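Local atomic coordinates of nisin biosynthesis protein NisC (Lactococcus lactis subsp. lactis, PDB entry 2G0D), a protein that catalyses the zinc-dependent cyclisation that forms the thioether rings of the lantibiotic nisin. Residues L308-M312 with L330-C334; S285-Y290 with L336-L341; C199-G203 with F237-K241. All blocks are in the same frame, centred on the assembly; numbering follows the deposited sequence.

Contact 1: L308-M312 with L330-C334; sequences LESAM and LIEIC
Leu308 meets helix 327-341 through its CD2 methyl, which lies 3.8 Å from Cys334 SG and 3.9 Å from Ile333 CG2. With CG trans to the backbone N (chi1 179°), the isobutyl end is carried across the gap and crosses Ile333 at a slant, touching its CG2 branch. Ala311 also faces the other helix but adds little. Met312 touches three residues of the other helix: its CB is not aimed at the partner, yet bends at chi2 and chi3 bring the sulfur and its methyl over. Met312 SD stands 3.4 Å from Cys334 SG, a close meeting of two sulfurs, and 3.9 Å from Leu330 CB, the Met312 and Leu330 side chains lying alongside and pointing opposite ways. Beyond the sulfur, Met312 CE abuts Ile331 CD1 at 4.0 Å, the two chains at about a right angle. No hydrogen bond crosses; every such contact is apolar. The axes of segments 308-312 and 330-334 run antiparallel (145°), 11.1 Å at closest approach; as consecutive helices they make a helical hairpin within the alpha toroid. The link between them carries the zinc ligands Cys324 and His325, and the side chain of Leu330 is about 9 Å from the metal. Pro282 of helix 281-294 packs on Ala311, Leu330 and Ile333, while helix 347-355 brings Tyr349 against Met312 and Met350 against Ile331 and Cys334.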
loop_
_atom_site.group_PDB
_atom_site.type_symbol
_atom_site.label_atom_id
_atom_site.label_comp_id
_atom_site.label_asym_id
_atom_site.label_seq_id
_atom_site.Cartn_x
_atom_site.Cartn_y
_atom_site.Cartn_z
ATOM N N LEU A 308 -12.118 -1.765 -12.218
ATOM C CA LEU A 308 -12.332 -2.407 -10.929
ATOM C C LEU A 308 -13.540 -3.337 -11.038
ATOM O O LEU A 308 -13.551 -4.430 -10.480
ATOM C CB LEU A 308 -12.550 -1.371 -9.811
ATOM C CG LEU A 308 -12.823 -1.954 -8.403
ATOM C CD1 LEU A 308 -11.711 -2.929 -7.974
ATOM C CD2 LEU A 308 -13.027 -0.846 -7.370
ATOM N N GLU A 309 -14.551 -2.876 -11.758
ATOM C CA GLU A 309 -15.806 -3.608 -11.887
ATOM C C GLU A 309 -15.555 -4.932 -12.609
ATOM O O GLU A 309 -16.088 -5.965 -12.208
ATOM C CB GLU A 309 -16.848 -2.749 -12.601
ATOM C CG GLU A 309 -18.254 -3.197 -12.393
ATOM C CD GLU A 309 -19.297 -2.273 -13.047
ATOM O OE1 GLU A 309 -18.935 -1.370 -13.859
ATOM O OE2 GLU A 309 -20.490 -2.460 -12.722
ATOM N N SER A 310 -14.696 -4.887 -13.625
ATOM C CA SER A 310 -14.262 -6.072 -14.357
ATOM C C SER A 310 -13.613 -7.072 -13.433
ATOM O O SER A 310 -13.864 -8.269 -13.541
ATOM C CB SER A 310 -13.244 -5.702 -15.439
ATOM O OG SER A 310 -13.107 -6.758 -16.357
ATOM N N ALA A 311 -12.755 -6.575 -12.552
ATOM C CA ALA A 311 -12.045 -7.417 -11.588
ATOM C C ALA A 311 -12.969 -7.981 -10.513
ATOM O O ALA A 311 -12.824 -9.122 -10.123
ATOM C CB ALA A 311 -10.911 -6.648 -10.958
ATOM N N MET A 312 -13.931 -7.192 -10.054
ATOM C CA MET A 312 -14.919 -7.680 -9.094
ATOM C C MET A 312 -15.754 -8.814 -9.692
ATOM O O MET A 312 -15.926 -9.861 -9.073
ATOM C CB MET A 312 -15.800 -6.533 -8.589
ATOM C CG MET A 312 -15.033 -5.466 -7.756
ATOM S SD MET A 312 -13.987 -6.169 -6.444
ATOM C CE MET A 312 -15.219 -7.051 -5.461
ATOM N N LEU A 330 -9.561 -6.237 -2.372
ATOM C CA LEU A 330 -10.501 -5.830 -3.455
ATOM C C LEU A 330 -11.684 -5.061 -2.879
ATOM O O LEU A 330 -12.053 -3.985 -3.342
ATOM C CB LEU A 330 -10.990 -7.099 -4.182
ATOM C CG LEU A 330 -10.203 -7.499 -5.451
ATOM C CD1 LEU A 330 -8.742 -7.771 -5.133
ATOM C CD2 LEU A 330 -10.834 -8.683 -6.218
ATOM N N ILE A 331 -12.284 -5.626 -1.839
ATOM C CA ILE A 331 -13.392 -4.996 -1.154
ATOM C C ILE A 331 -13.040 -3.587 -0.626
ATOM O O ILE A 331 -13.801 -2.635 -0.802
ATOM C CB ILE A 331 -13.962 -5.966 -0.050
ATOM C CG1 ILE A 331 -14.682 -7.150 -0.717
ATOM C CG2 ILE A 331 -14.922 -5.266 0.917
ATOM C CD1 ILE A 331 -15.986 -6.796 -1.525
ATOM N N GLU A 332 -11.886 -3.449 0.003
ATOM C CA GLU A 332 -11.495 -2.167 0.548
ATOM C C GLU A 332 -11.243 -1.091 -0.510
ATOM O O GLU A 332 -11.459 0.118 -0.261
ATOM C CB GLU A 332 -10.276 -2.297 1.475
ATOM C CG GLU A 332 -10.086 -1.021 2.304
ATOM C CD GLU A 332 -11.147 -0.844 3.395
ATOM O OE1 GLU A 332 -11.790 -1.855 3.751
ATOM O OE2 GLU A 332 -11.327 0.292 3.923
ATOM N N ILE A 333 -10.723 -1.532 -1.656
ATOM C CA ILE A 333 -10.616 -0.663 -2.819
ATOM C C ILE A 333 -11.994 -0.190 -3.319
ATOM O O ILE A 333 -12.161 1.001 -3.607
ATOM C CB ILE A 333 -9.835 -1.349 -3.951
ATOM C CG1 ILE A 333 -8.390 -1.610 -3.511
ATOM C CG2 ILE A 333 -9.852 -0.464 -5.200
ATOM C CD1 ILE A 333 -7.699 -2.746 -4.282
ATOM N N CYS A 334 -12.973 -1.106 -3.419
ATOM C CA CYS A 334 -14.345 -0.720 -3.773
ATOM C C CYS A 334 -14.911 0.290 -2.781
ATOM O O CYS A 334 -15.639 1.205 -3.156
ATOM C CB CYS A 334 -15.279 -1.929 -3.788
ATOM S SG CYS A 334 -14.884 -3.179 -5.027
#

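Contact 2: S285-Y290 with L336-L341; sequences SLLYLY and LFKRLL
Leu289 and Phe337 mark the closest backbone approach, with CA atoms 8.1 Å apart. The helical segments 285-290 and 336-341 run almost parallel (8°), their axes 12.0 Å apart. Helix 298-314 lies between them in sequence and, by contact 1, runs roughly antiparallel to helix 327-341. Leu289 is a knob set into a hole formed by Leu336, Phe337, Leu340 and Leu341. Its two methyls divide the work. Leu289 CD2 sits over one face of the Phe337 ring, 3.8 Å from the centroid and 13° off the normal, a CH-pi contact; Leu289 CD1 meets Leu341 CD1 at 3.8 Å. CG placed opposite the backbone N (chi1 175°) projects both branches into the hole. Phe337 also receives Ser285, whose OG comes within 3.5 Å of Phe337 CE1 at an oblique angle to the ring while hydrogen-bonding to Pro282 O in its own helix. Leu286 crosses Leu336 at a slant, CD2 to CD2 3.8 Å. Tyr290 comes from the opposite direction to Leu336, its OH touching Leu336 CD2 (3.1 Å), a methyl oblique to the ring; at the ring edge, near the plane, Leu340 CD1 lies 4.1 Å from Tyr290 CE1. The hydrogen bonds of Tyr290 OH go to Leu400 O and Phe402 N, and Phe405 stacks on its ring. Cohesion between the two segments therefore rests on shape and dispersion, with no hydrogen bond across; the buried hydroxyls of Ser285 and Tyr290 are satisfied by backbone atoms elsewhere, consistent with these oxygens lying against apolar side chains without needing a partner across the contact.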
loop_
_atom_site.group_PDB
_atom_site.type_symbol
_atom_site.label_atom_id
_atom_site.label_comp_id
_atom_site.label_asym_id
_atom_site.label_seq_id
_atom_site.Cartn_x
_atom_site.Cartn_y
_atom_site.Cartn_z
ATOM N N SER A 285 -6.496 0.027 -10.936
ATOM C CA SER A 285 -7.646 0.952 -10.998
ATOM C C SER A 285 -7.426 2.197 -10.144
ATOM O O SER A 285 -7.978 3.248 -10.439
ATOM C CB SER A 285 -8.959 0.273 -10.593
ATOM O OG SER A 285 -9.051 0.015 -9.183
ATOM N N LEU A 286 -6.635 2.070 -9.077
ATOM C CA LEU A 286 -6.286 3.225 -8.222
ATOM C C LEU A 286 -5.470 4.278 -8.995
ATOM O O LEU A 286 -5.714 5.477 -8.881
ATOM C CB LEU A 286 -5.549 2.764 -6.942
ATOM C CG LEU A 286 -6.380 1.930 -5.938
ATOM C CD1 LEU A 286 -5.519 1.348 -4.785
ATOM C CD2 LEU A 286 -7.479 2.777 -5.398
ATOM N N LEU A 287 -4.512 3.830 -9.794
ATOM C CA LEU A 287 -3.776 4.749 -10.676
ATOM C C LEU A 287 -4.731 5.594 -11.534
ATOM O O LEU A 287 -4.566 6.799 -11.629
ATOM C CB LEU A 287 -2.799 3.977 -11.590
ATOM C CG LEU A 287 -2.103 4.825 -12.673
ATOM C CD1 LEU A 287 -1.128 5.862 -12.059
ATOM C CD2 LEU A 287 -1.367 3.934 -13.666
ATOM N N TYR A 288 -5.731 4.965 -12.139
ATOM C CA TYR A 288 -6.590 5.665 -13.075
ATOM C C TYR A 288 -7.519 6.614 -12.298
ATOM O O TYR A 288 -7.833 7.726 -12.747
ATOM C CB TYR A 288 -7.395 4.661 -13.904
ATOM C CG TYR A 288 -6.647 4.052 -15.091
ATOM C CD1 TYR A 288 -6.824 4.574 -16.383
ATOM C CD2 TYR A 288 -5.772 2.966 -14.933
ATOM C CE1 TYR A 288 -6.148 4.043 -17.493
ATOM C CE2 TYR A 288 -5.093 2.414 -16.050
ATOM C CZ TYR A 288 -5.303 2.960 -17.326
ATOM O OH TYR A 288 -4.662 2.451 -18.442
ATOM N N LEU A 289 -7.935 6.162 -11.124
ATOM C CA LEU A 289 -8.823 6.914 -10.280
ATOM C C LEU A 289 -8.088 8.189 -9.856
ATOM O O LEU A 289 -8.555 9.300 -10.123
ATOM C CB LEU A 289 -9.210 6.052 -9.051
ATOM C CG LEU A 289 -10.048 6.771 -8.000
ATOM C CD1 LEU A 289 -11.349 7.267 -8.688
ATOM C CD2 LEU A 289 -10.347 5.903 -6.797
ATOM N N TYR A 290 -6.935 8.001 -9.197
ATOM C CA TYR A 290 -6.134 9.090 -8.679
ATOM C C TYR A 290 -5.588 10.000 -9.777
ATOM O O TYR A 290 -5.625 11.224 -9.637
ATOM C CB TYR A 290 -5.000 8.556 -7.807
ATOM C CG TYR A 290 -5.451 7.820 -6.530
ATOM C CD1 TYR A 290 -6.638 8.170 -5.859
ATOM C CD2 TYR A 290 -4.666 6.818 -5.988
ATOM C CE1 TYR A 290 -7.031 7.508 -4.682
ATOM C CE2 TYR A 290 -5.048 6.146 -4.825
ATOM C CZ TYR A 290 -6.218 6.498 -4.178
ATOM O OH TYR A 290 -6.581 5.807 -3.043
ATOM N N LEU A 336 -13.258 2.427 -1.038
ATOM C CA LEU A 336 -12.616 3.695 -1.351
ATOM C C LEU A 336 -13.215 4.386 -2.586
ATOM O O LEU A 336 -13.520 5.578 -2.523
ATOM C CB LEU A 336 -11.081 3.584 -1.461
ATOM C CG LEU A 336 -10.636 4.969 -1.924
ATOM C CD1 LEU A 336 -10.267 5.912 -0.771
ATOM C CD2 LEU A 336 -9.578 4.918 -2.987
ATOM N N PHE A 337 -13.392 3.656 -3.689
ATOM C CA PHE A 337 -14.160 4.181 -4.840
ATOM C C PHE A 337 -15.507 4.801 -4.459
ATOM O O PHE A 337 -15.838 5.907 -4.898
ATOM C CB PHE A 337 -14.404 3.097 -5.874
ATOM C CG PHE A 337 -13.320 2.959 -6.880
ATOM C CD1 PHE A 337 -12.069 2.432 -6.528
ATOM C CD2 PHE A 337 -13.546 3.341 -8.211
ATOM C CE1 PHE A 337 -11.062 2.302 -7.488
ATOM C CE2 PHE A 337 -12.556 3.207 -9.168
ATOM C CZ PHE A 337 -11.316 2.679 -8.817
ATOM N N LYS A 338 -16.288 4.083 -3.645
ATOM C CA LYS A 338 -17.615 4.547 -3.231
ATOM C C LYS A 338 -17.528 5.842 -2.411
ATOM O O LYS A 338 -18.277 6.777 -2.645
ATOM C CB LYS A 338 -18.327 3.457 -2.425
ATOM C CG LYS A 338 -19.760 3.799 -2.076
ATOM C CD LYS A 338 -20.382 2.780 -1.154
ATOM C CE LYS A 338 -21.813 3.178 -0.821
ATOM N NZ LYS A 338 -22.711 3.015 -2.002
ATOM N N ARG A 339 -16.599 5.870 -1.452
ATOM C CA ARG A 339 -16.294 7.047 -0.647
ATOM C C ARG A 339 -15.938 8.284 -1.502
ATOM O O ARG A 339 -16.388 9.379 -1.195
ATOM C CB ARG A 339 -15.125 6.732 0.308
ATOM C CG ARG A 339 -14.901 7.775 1.427
ATOM C CD ARG A 339 -14.431 7.098 2.743
ATOM N NE ARG A 339 -13.347 6.244 2.384
ATOM C CZ ARG A 339 -13.383 4.917 2.323
ATOM N NH1 ARG A 339 -14.442 4.206 2.699
ATOM N NH2 ARG A 339 -12.311 4.314 1.882
ATOM N N LEU A 340 -15.113 8.122 -2.544
ATOM C CA LEU A 340 -14.670 9.300 -3.320
ATOM C C LEU A 340 -15.667 9.722 -4.422
ATOM O O LEU A 340 -15.833 10.908 -4.684
ATOM C CB LEU A 340 -13.266 9.106 -3.904
ATOM C CG LEU A 340 -12.090 8.905 -2.918
ATOM C CD1 LEU A 340 -10.775 8.746 -3.659
ATOM C CD2 LEU A 340 -11.997 10.020 -1.878
ATOM N N LEU A 341 -16.346 8.740 -5.018
ATOM C CA LEU A 341 -17.188 8.937 -6.205
ATOM C C LEU A 341 -18.688 8.847 -5.919
ATOM O O LEU A 341 -19.518 9.255 -6.740
ATOM C CB LEU A 341 -16.789 7.925 -7.293
ATOM C CG LEU A 341 -15.310 7.943 -7.744
ATOM C CD1 LEU A 341 -15.089 7.053 -8.973
ATOM C CD2 LEU A 341 -14.856 9.343 -8.071
#

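Contact 3: C199-G203 with F237-K241; sequences CLNMG and FIYEK
Tyr239 reaches out from helix 226-242 to give its hydroxyl to the backbone carbonyl of Met202, OH to O 2.7 Å, and this is where the contact is tight. The approach is steep: the C=O...OH angle is 102° and the hydroxyl stands above the carbonyl plane, whereas the Met202 oxygen lies at the edge of the Tyr239 ring, near the ring plane. Met202 also adds its sulfur. Bends at chi2 and chi3 fold the Met202 chain beside the phenol, so that Met202 SD is 4.0 Å from Tyr239 CZ and 4.5 Å from the ring centroid, an oblique Met-aromatic contact. One residue thus touches Tyr239 with both backbone and side chain, and the ring is further hemmed in by Leu208 and by Trp252, which meets it edge-to-face. The turn that presents the carbonyl is an Asx turn: Asn201 OD1 accepts from Gly203 N at 2.9 Å with an N-H...O angle of 161°. It starts at the last residue of strand 200-201, which forms a short two-stranded antiparallel pairing with strand 255-256, brought together from distant parts of the chain and tied here to a helix of the toroid. Asn201 ND2 in turn bonds Tyr279 OH, next in sequence to the zinc ligand Cys278. The other end of the contact is much looser. Leu200 CD2 and Ile238 CG2 are 4.4 Å apart, and that same Ile238 methyl is 4.5 Å from Met202 SD. Ile238, unlike buried Tyr239, is partly exposed, and Leu208 of helix 208-221 packs against it.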
loop_
_atom_site.group_PDB
_atom_site.type_symbol
_atom_site.label_atom_id
_atom_site.label_comp_id
_atom_site.label_asym_id
_atom_site.label_seq_id
_atom_site.Cartn_x
_atom_site.Cartn_y
_atom_site.Cartn_z
ATOM N N CYS A 199 12.342 -7.044 -16.570
ATOM C CA CYS A 199 11.053 -6.443 -16.888
ATOM C C CYS A 199 10.853 -5.082 -16.219
ATOM O O CYS A 199 11.553 -4.724 -15.261
ATOM C CB CYS A 199 9.890 -7.381 -16.507
ATOM S SG CYS A 199 9.542 -7.473 -14.737
ATOM N N LEU A 200 9.896 -4.334 -16.758
ATOM C CA LEU A 200 9.250 -3.233 -16.063
ATOM C C LEU A 200 8.094 -3.793 -15.230
ATOM O O LEU A 200 7.118 -4.324 -15.790
ATOM C CB LEU A 200 8.703 -2.226 -17.077
ATOM C CG LEU A 200 8.017 -0.955 -16.575
ATOM C CD1 LEU A 200 9.004 -0.083 -15.762
ATOM C CD2 LEU A 200 7.421 -0.167 -17.760
ATOM N N ASN A 201 8.212 -3.684 -13.905
ATOM C CA ASN A 201 7.166 -4.156 -12.979
ATOM C C ASN A 201 5.925 -3.258 -13.058
ATOM O O ASN A 201 6.031 -2.026 -13.053
ATOM C CB ASN A 201 7.711 -4.266 -11.546
ATOM C CG ASN A 201 6.733 -4.933 -10.595
ATOM O OD1 ASN A 201 5.623 -4.437 -10.382
ATOM N ND2 ASN A 201 7.146 -6.049 -10.004
ATOM N N MET A 202 4.759 -3.898 -13.172
ATOM C CA MET A 202 3.502 -3.213 -13.500
ATOM C C MET A 202 2.441 -3.355 -12.406
ATOM O O MET A 202 1.258 -3.059 -12.607
ATOM C CB MET A 202 2.989 -3.726 -14.855
ATOM C CG MET A 202 3.874 -3.311 -16.086
ATOM S SD MET A 202 3.655 -1.565 -16.499
ATOM C CE MET A 202 5.062 -0.931 -15.694
ATOM N N GLY A 203 2.883 -3.809 -11.244
ATOM C CA GLY A 203 2.020 -3.955 -10.073
ATOM C C GLY A 203 1.954 -2.665 -9.284
ATOM O O GLY A 203 2.808 -1.795 -9.427
ATOM N N PHE A 237 -0.078 6.751 -19.660
ATOM C CA PHE A 237 0.106 6.461 -21.095
ATOM C C PHE A 237 0.667 5.040 -21.315
ATOM O O PHE A 237 0.256 4.345 -22.260
ATOM C CB PHE A 237 1.018 7.528 -21.730
ATOM C CG PHE A 237 1.289 7.328 -23.208
ATOM C CD1 PHE A 237 0.605 8.074 -24.161
ATOM C CD2 PHE A 237 2.272 6.439 -23.644
ATOM C CE1 PHE A 237 0.879 7.925 -25.545
ATOM C CE2 PHE A 237 2.548 6.272 -25.022
ATOM C CZ PHE A 237 1.849 7.023 -25.963
ATOM N N ILE A 238 1.577 4.606 -20.434
ATOM C CA ILE A 238 2.147 3.253 -20.520
ATOM C C ILE A 238 1.106 2.187 -20.153
ATOM O O ILE A 238 1.064 1.127 -20.771
ATOM C CB ILE A 238 3.449 3.081 -19.677
ATOM C CG1 ILE A 238 4.584 3.943 -20.250
ATOM C CG2 ILE A 238 3.876 1.610 -19.632
ATOM C CD1 ILE A 238 5.779 4.084 -19.330
ATOM N N TYR A 239 0.264 2.467 -19.159
ATOM C CA TYR A 239 -0.859 1.570 -18.873
ATOM C C TYR A 239 -1.820 1.477 -20.054
ATOM O O TYR A 239 -2.221 0.373 -20.440
ATOM C CB TYR A 239 -1.552 1.913 -17.542
ATOM C CG TYR A 239 -0.803 1.277 -16.402
ATOM C CD1 TYR A 239 -1.085 -0.035 -15.991
ATOM C CD2 TYR A 239 0.251 1.955 -15.788
ATOM C CE1 TYR A 239 -0.341 -0.648 -14.973
ATOM C CE2 TYR A 239 0.987 1.367 -14.767
ATOM C CZ TYR A 239 0.687 0.073 -14.367
ATOM O OH TYR A 239 1.431 -0.470 -13.364
ATOM N N GLU A 240 -2.149 2.623 -20.648
ATOM C CA GLU A 240 -3.062 2.662 -21.781
ATOM C C GLU A 240 -2.496 1.887 -22.965
ATOM O O GLU A 240 -3.247 1.211 -23.682
ATOM C CB GLU A 240 -3.373 4.119 -22.208
ATOM C CG GLU A 240 -4.367 4.872 -21.299
ATOM C CD GLU A 240 -5.765 4.247 -21.307
ATOM O OE1 GLU A 240 -6.630 4.692 -22.096
ATOM O OE2 GLU A 240 -5.997 3.295 -20.522
ATOM N N LYS A 241 -1.181 1.977 -23.166
ATOM C CA LYS A 241 -0.560 1.348 -24.336
ATOM C C LYS A 241 -0.515 -0.171 -24.202
ATOM O O LYS A 241 -0.822 -0.888 -25.154
ATOM C CB LYS A 241 0.850 1.888 -24.607
ATOM C CG LYS A 241 1.264 1.854 -26.100
ATOM C CD LYS A 241 0.706 3.092 -26.849
ATOM C CE LYS A 241 1.249 3.233 -28.266
ATOM N NZ LYS A 241 0.633 2.254 -29.232
#

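Overall arrangement
Contacts 1 and 2 share helix 327-341 and adjoin: Leu308 CD2 lies 3.5 Å from Phe337 CD1, and Ser285 OG packs on Leu308 CB. Together they join helices 281-294, 298-314 and 327-341. Their centres are 10 Å apart. The centre of contact 3 is about 20 Å from that of contact 1, which it does not touch, and about 19 Å from that of contact 2. Contacts 2 and 3 are joined by Tyr288, whose OH makes a probable hydrogen bond to Glu240 OE2, and by Leu287 packing on Tyr239. All three are largely buried, although contacts 2 and 3 include partly exposed residues. Helix-on-helix contacts 1 and 2 are apolar across their segments; contact 3, joining a turn to a helix, adds a hydrogen bond.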